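Local coordinates for protein C alpha-dehydrogenase (Sphingobium sp. SYK-6, PDB 4YAC) that belongs to the short-chain dehydrogenase/reductase family, binds NADH and probably oxidises alcohols with NAD(+) as a Calpha-dehydrogenase of lignin beta-aryl ether breakdown, at residues E257-K260 / A261-Q264. Residues are numbered along the deposited sequence; the frame is centred on the assembly and turned at random.
Sequences EGQK and ARDQ
Arg262 folds back over the preceding turn of its helix, and the edge of its guanidinium meets the side-chain amide of Gln259. Both residues lie on helix 255-271, which follows the last strand of the Rossmann-type sheet and packs against the second subunit, away from the NADH pocket. Two nitrogens of Arg262 grip one oxygen side-on: NH2 lies 2.8 Å from Gln259 OE1, and Arg262 NE lies 2.9 Å from the same atom. OE1 sits in the guanidinium plane. Both donors approach the amide from one face, well above the carbonyl plane, and the two flat groups are turned 59° apart. The Arg262 chain bends at chi3 (-71°), which brings the group back over the backbone, with Gly258 O 3.5 Å above its plane. NH1 turns elsewhere, into a salt bridge with Glu215.

The other end of the same amide reaches one turn forward. Gln259 NE2 donates to Asp263 OD1 at 2.9 Å, meeting it from above the carboxylate plane. With CG anti to the backbone N (chi1 -171°) and a bend at chi2, the Gln259 amide bridges the side chains at i+3 and i+4, Arg262 and Asp263. These bonds hold both ends of its buried amide and fix its rotation. Phe148 touches Gln259 from a loop, while Ile267 of the second subunit packs on Gln259 and Lys260, and Asp263 of that subunit on Asp263.

The backbone keeps regular i to i+4 bonds, such as Asp263 N to Gln259 O. On the exposed side, Lys260 extends to a salt bridge with Glu257, its NZ 3.2 Å from OE2 on the syn side of the carboxylate.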
loop_
_atom_site.group_PDB
_atom_site.type_symbol
_atom_site.label_atom_id
_atom_site.label_comp_id
_atom_site.label_asym_id
_atom_site.label_seq_id
_atom_site.Cartn_x
_atom_site.Cartn_y
_atom_site.Cartn_z
ATOM N N GLU A 257 10.518 14.414 -11.898
ATOM C CA GLU A 257 9.913 15.722 -11.660
ATOM C C GLU A 257 8.457 15.573 -11.231
ATOM O O GLU A 257 7.983 16.305 -10.364
ATOM C CB GLU A 257 10.009 16.609 -12.908
ATOM C CG GLU A 257 11.428 17.062 -13.267
ATOM C CD GLU A 257 12.161 17.718 -12.108
ATOM O OE1 GLU A 257 11.675 18.749 -11.599
ATOM O OE2 GLU A 257 13.229 17.202 -11.706
ATOM N N GLY A 258 7.755 14.620 -11.833
ATOM C CA GLY A 258 6.386 14.341 -11.444
ATOM C C GLY A 258 6.306 13.819 -10.020
ATOM O O GLY A 258 5.394 14.169 -9.271
ATOM N N GLN A 259 7.267 12.980 -9.643
ATOM C CA GLN A 259 7.297 12.406 -8.303
ATOM C C GLN A 259 7.690 13.465 -7.271
ATOM O O GLN A 259 7.200 13.450 -6.142
ATOM C CB GLN A 259 8.262 11.215 -8.246
ATOM C CG GLN A 259 8.208 10.425 -6.943
ATOM C CD GLN A 259 6.812 9.911 -6.625
ATOM O OE1 GLN A 259 6.130 9.357 -7.488
ATOM N NE2 GLN A 259 6.378 10.108 -5.386
ATOM N N LYS A 260 8.566 14.386 -7.664
ATOM C CA LYS A 260 8.964 15.488 -6.788
ATOM C C LYS A 260 7.755 16.317 -6.381
ATOM O O LYS A 260 7.662 16.783 -5.245
ATOM C CB LYS A 260 9.981 16.398 -7.476
ATOM C CG LYS A 260 11.392 15.845 -7.589
ATOM C CD LYS A 260 12.281 16.864 -8.288
ATOM C CE LYS A 260 13.732 16.435 -8.342
ATOM N NZ LYS A 260 14.578 17.538 -8.879
ATOM N N ALA A 261 6.842 16.510 -7.326
ATOM C CA ALA A 261 5.633 17.288 -7.085
ATOM C C ALA A 261 4.705 16.557 -6.124
ATOM O O ALA A 261 4.147 17.160 -5.206
ATOM C CB ALA A 261 4.921 17.574 -8.394
ATOM N N ARG A 262 4.538 15.257 -6.348
ATOM C CA ARG A 262 3.744 14.429 -5.452
ATOM C C ARG A 262 4.347 14.441 -4.051
ATOM O O ARG A 262 3.628 14.551 -3.060
ATOM C CB ARG A 262 3.650 12.996 -5.983
ATOM C CG ARG A 262 2.721 12.842 -7.179
ATOM C CD ARG A 262 2.546 11.377 -7.563
ATOM N NE ARG A 262 3.751 10.816 -8.168
ATOM C CZ ARG A 262 4.059 10.906 -9.459
ATOM N NH1 ARG A 262 3.253 11.538 -10.303
ATOM N NH2 ARG A 262 5.179 10.357 -9.910
ATOM N N ASP A 263 5.672 14.340 -3.976
ATOM C CA ASP A 263 6.368 14.388 -2.696
ATOM C C ASP A 263 6.152 15.732 -1.996
ATOM O O ASP A 263 5.886 15.777 -0.796
ATOM C CB ASP A 263 7.871 14.151 -2.883
ATOM C CG ASP A 263 8.189 12.779 -3.455
ATOM O OD1 ASP A 263 7.371 11.845 -3.306
ATOM O OD2 ASP A 263 9.276 12.639 -4.054
ATOM N N GLN A 264 6.274 16.824 -2.747
ATOM C CA GLN A 264 6.176 18.163 -2.172
ATOM C C GLN A 264 4.803 18.393 -1.549
ATOM O O GLN A 264 4.681 19.095 -0.547
ATOM C CB GLN A 264 6.456 19.232 -3.233
ATOM C CG GLN A 264 6.689 20.616 -2.659
ATOM C CD GLN A 264 7.882 20.655 -1.724
ATOM O OE1 GLN A 264 8.948 20.128 -2.040
ATOM N NE2 GLN A 264 7.701 21.263 -0.560
#